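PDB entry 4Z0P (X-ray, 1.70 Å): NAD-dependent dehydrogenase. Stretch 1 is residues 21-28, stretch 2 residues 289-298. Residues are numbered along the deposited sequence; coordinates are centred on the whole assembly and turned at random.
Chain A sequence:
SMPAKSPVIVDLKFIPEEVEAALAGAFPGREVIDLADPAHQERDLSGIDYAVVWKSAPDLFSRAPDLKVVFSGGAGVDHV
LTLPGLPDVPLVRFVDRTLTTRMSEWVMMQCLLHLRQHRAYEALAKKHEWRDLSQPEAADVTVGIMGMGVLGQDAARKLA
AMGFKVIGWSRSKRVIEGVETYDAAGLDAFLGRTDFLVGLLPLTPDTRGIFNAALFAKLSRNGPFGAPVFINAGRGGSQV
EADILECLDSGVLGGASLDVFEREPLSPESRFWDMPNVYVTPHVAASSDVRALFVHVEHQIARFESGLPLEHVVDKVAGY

Stretch 1 21-28: AALAGAFP
Stretch 2, residues 289-298: DVRALFVHVE

Stretch 2 enters the contact as the first turns of a helix. Stretch 1 lies along it, helical at Ala 21 and Ala 22, then passing through a turn into an irregular tail, with Ala 26 (phi/psi -76/149) and Pro 28 (-60/137) extended. The two run in the same order: Ala 22 CA lies 5.1 Å from Arg 291 CA, Ala 26 CA 6.6 Å from Phe 294 CA, and Phe 27 CA 6.3 Å from Glu 298 CA. Together they bury 406 Å².

Asp 289 (phi/psi -73/111, chi1 t) is the N-cap. Its short carboxylate folds back so that OD1 accepts from Ala 292 N at 3.0 Å, satisfying an amide that has no helical carbonyl before it. From Val 290 to Glu 298 the backbone is regular helix, phi near -60° and psi near -45°, with i to i+4 bonds such as Phe 294 N to Val 290 O, 2.9 Å.

Val 290 (chi1 t) points toward stretch 1; its compact, beta-branched side chain sets CG1 3.6 Å from Ala 22 CB. Ala 22 CB also lies 3.8 Å from Arg 291 N, a small side chain where the backbones are close. Arg 291 points sideways, extended (t, t) as far as it is modelled.

Ala 292 and Leu 293 make no contact across, and one turn after Val 290 comes Phe 294 (chi1 m, chi2 -19°). Its broad ring serves several partners: CE2 is 3.8 Å from Ala 22 CB and 4.0 Å from Leu 23 CD2, CD2 is 3.7 Å from Ala 26 CB, and Ala 22 O approaches the ring edge, 3.6 Å from CD2. Leu 23 (m, t) starts away from the helix but brings its end back. A type II turn from Leu 23 to Ala 26, closed by Ala 26 N to Leu 23 O at 3.0 Å, bends the chain locally, after which stretch 1 continues in its earlier general direction; Gly 25, at phi 73°, suits its third position.

Phe 27 has left-handed phi/psi of 49/61 and chi1 m, chi2 -73°. Its CE2 lies over one face of the Phe 294 ring, 3.7 Å from CD1, with centroids 5.1 Å apart and planes oblique at 55°. Its flat ring offers surface to Phe 294, Val 297 and Glu 298 together.

Val 295 points away. Val 297 (chi1 t) points toward stretch 1 and places a compact methyl, CG1, at the edge of the Phe 27 ring, 3.7 Å from CE1.

Glu 298 (m, t, chi3 16°) starts sideways and reaches back. Its OE2 accepts from Phe 27 N at 2.8 Å, nearly straight at 167°, while its aliphatic CG packs 3.5 Å from Phe 27 CD1. Glutamate thus supplies both an acceptor for a loop amide and a methylene for an aromatic neighbour.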

# COMPACT_ATOMS: atom_id res chain seq x y z
N ALA A 21 -14.35 -11.38 23.50
CA ALA A 21 -13.49 -12.49 23.06
C ALA A 21 -12.14 -12.54 23.77
O ALA A 21 -11.66 -13.61 24.12
CB ALA A 21 -13.28 -12.43 21.55
N ALA A 22 -11.53 -11.38 24.01
CA ALA A 22 -10.21 -11.31 24.64
C ALA A 22 -10.25 -11.57 26.16
O ALA A 22 -9.22 -11.86 26.74
CB ALA A 22 -9.57 -9.94 24.37
N LEU A 23 -11.41 -11.43 26.79
CA LEU A 23 -11.54 -11.61 28.25
C LEU A 23 -11.25 -13.04 28.69
O LEU A 23 -10.74 -13.24 29.79
CB LEU A 23 -12.95 -11.22 28.73
CG LEU A 23 -13.36 -9.75 28.69
CD1 LEU A 23 -14.83 -9.62 29.07
CD2 LEU A 23 -12.50 -8.89 29.59
N ALA A 24 -11.56 -14.01 27.83
CA ALA A 24 -11.34 -15.44 28.11
C ALA A 24 -9.87 -15.74 28.37
O ALA A 24 -9.02 -15.59 27.49
CB ALA A 24 -11.83 -16.28 26.94
N GLY A 25 -9.55 -16.18 29.59
CA GLY A 25 -8.17 -16.46 29.97
C GLY A 25 -7.29 -15.24 30.19
O GLY A 25 -6.10 -15.39 30.43
N ALA A 26 -7.84 -14.03 30.14
CA ALA A 26 -7.06 -12.83 30.41
C ALA A 26 -6.84 -12.72 31.92
O ALA A 26 -7.68 -13.17 32.69
CB ALA A 26 -7.76 -11.59 29.90
N PHE A 27 -5.71 -12.14 32.31
CA PHE A 27 -5.39 -11.84 33.71
C PHE A 27 -5.62 -13.04 34.64
O PHE A 27 -6.45 -12.98 35.54
CB PHE A 27 -6.20 -10.63 34.16
CG PHE A 27 -6.00 -9.43 33.27
CD1 PHE A 27 -4.81 -8.73 33.32
CD2 PHE A 27 -6.99 -9.02 32.40
CE1 PHE A 27 -4.60 -7.63 32.49
CE2 PHE A 27 -6.79 -7.92 31.58
CZ PHE A 27 -5.59 -7.23 31.62
N PRO A 28 -4.90 -14.14 34.40
CA PRO A 28 -5.18 -15.36 35.17
C PRO A 28 -4.98 -15.11 36.67
O PRO A 28 -4.04 -14.41 37.06
CB PRO A 28 -4.19 -16.39 34.61
CG PRO A 28 -3.22 -15.62 33.79
CD PRO A 28 -3.91 -14.38 33.34
N ASP A 289 -5.39 -4.32 19.20
CA ASP A 289 -5.61 -5.75 19.33
C ASP A 289 -5.80 -6.00 20.81
O ASP A 289 -4.87 -5.84 21.59
CB ASP A 289 -4.37 -6.48 18.77
CG ASP A 289 -4.43 -7.98 18.89
OD1 ASP A 289 -4.99 -8.52 19.87
OD2 ASP A 289 -3.87 -8.65 18.00
N VAL A 290 -7.02 -6.37 21.21
CA VAL A 290 -7.36 -6.41 22.63
C VAL A 290 -6.60 -7.53 23.31
O VAL A 290 -6.14 -7.38 24.45
CB VAL A 290 -8.88 -6.52 22.90
CG1 VAL A 290 -9.16 -6.36 24.40
CG2 VAL A 290 -9.61 -5.42 22.15
N ARG A 291 -6.41 -8.66 22.64
CA ARG A 291 -5.58 -9.72 23.24
C ARG A 291 -4.16 -9.18 23.54
O ARG A 291 -3.62 -9.41 24.61
CB ARG A 291 -5.50 -10.94 22.31
CG ARG A 291 -4.82 -12.16 22.92
CD ARG A 291 -4.90 -13.37 21.99
N ALA A 292 -3.56 -8.51 22.56
CA ALA A 292 -2.21 -7.97 22.72
C ALA A 292 -2.16 -6.89 23.82
O ALA A 292 -1.21 -6.83 24.59
CB ALA A 292 -1.68 -7.42 21.38
N LEU A 293 -3.19 -6.06 23.89
CA LEU A 293 -3.35 -5.08 24.96
C LEU A 293 -3.33 -5.74 26.33
O LEU A 293 -2.58 -5.32 27.21
CB LEU A 293 -4.64 -4.29 24.77
CG LEU A 293 -4.95 -3.26 25.85
CD1 LEU A 293 -3.90 -2.17 25.95
CD2 LEU A 293 -6.35 -2.70 25.56
N PHE A 294 -4.11 -6.80 26.50
CA PHE A 294 -4.15 -7.49 27.79
C PHE A 294 -2.82 -8.20 28.12
O PHE A 294 -2.39 -8.17 29.27
CB PHE A 294 -5.31 -8.49 27.86
CG PHE A 294 -6.68 -7.86 27.87
CD1 PHE A 294 -6.89 -6.49 28.20
CD2 PHE A 294 -7.78 -8.65 27.62
CE1 PHE A 294 -8.16 -5.96 28.23
CE2 PHE A 294 -9.07 -8.11 27.65
CZ PHE A 294 -9.25 -6.76 27.95
N VAL A 295 -2.14 -8.75 27.12
CA VAL A 295 -0.80 -9.33 27.36
C VAL A 295 0.17 -8.24 27.86
O VAL A 295 0.93 -8.45 28.82
CB VAL A 295 -0.26 -10.03 26.10
CG1 VAL A 295 1.23 -10.35 26.22
CG2 VAL A 295 -1.06 -11.29 25.85
N HIS A 296 0.13 -7.09 27.19
CA HIS A 296 0.93 -5.92 27.57
C HIS A 296 0.64 -5.46 29.00
O HIS A 296 1.57 -5.27 29.79
CB HIS A 296 0.73 -4.79 26.54
CG HIS A 296 0.82 -3.40 27.08
ND1 HIS A 296 2.02 -2.71 27.15
CD2 HIS A 296 -0.14 -2.53 27.47
CE1 HIS A 296 1.78 -1.48 27.60
NE2 HIS A 296 0.48 -1.36 27.81
N VAL A 297 -0.64 -5.35 29.35
CA VAL A 297 -1.02 -4.95 30.70
C VAL A 297 -0.55 -5.99 31.73
O VAL A 297 0.00 -5.62 32.77
CB VAL A 297 -2.54 -4.68 30.83
CG1 VAL A 297 -2.92 -4.38 32.28
CG2 VAL A 297 -2.96 -3.50 29.96
N GLU A 298 -0.78 -7.28 31.43
CA GLU A 298 -0.30 -8.36 32.30
C GLU A 298 1.20 -8.25 32.58
O GLU A 298 1.65 -8.40 33.73
CB GLU A 298 -0.59 -9.72 31.70
CG GLU A 298 -2.03 -10.14 31.80
CD GLU A 298 -2.39 -11.29 30.87
OE1 GLU A 298 -1.48 -11.96 30.35
OE2 GLU A 298 -3.59 -11.51 30.66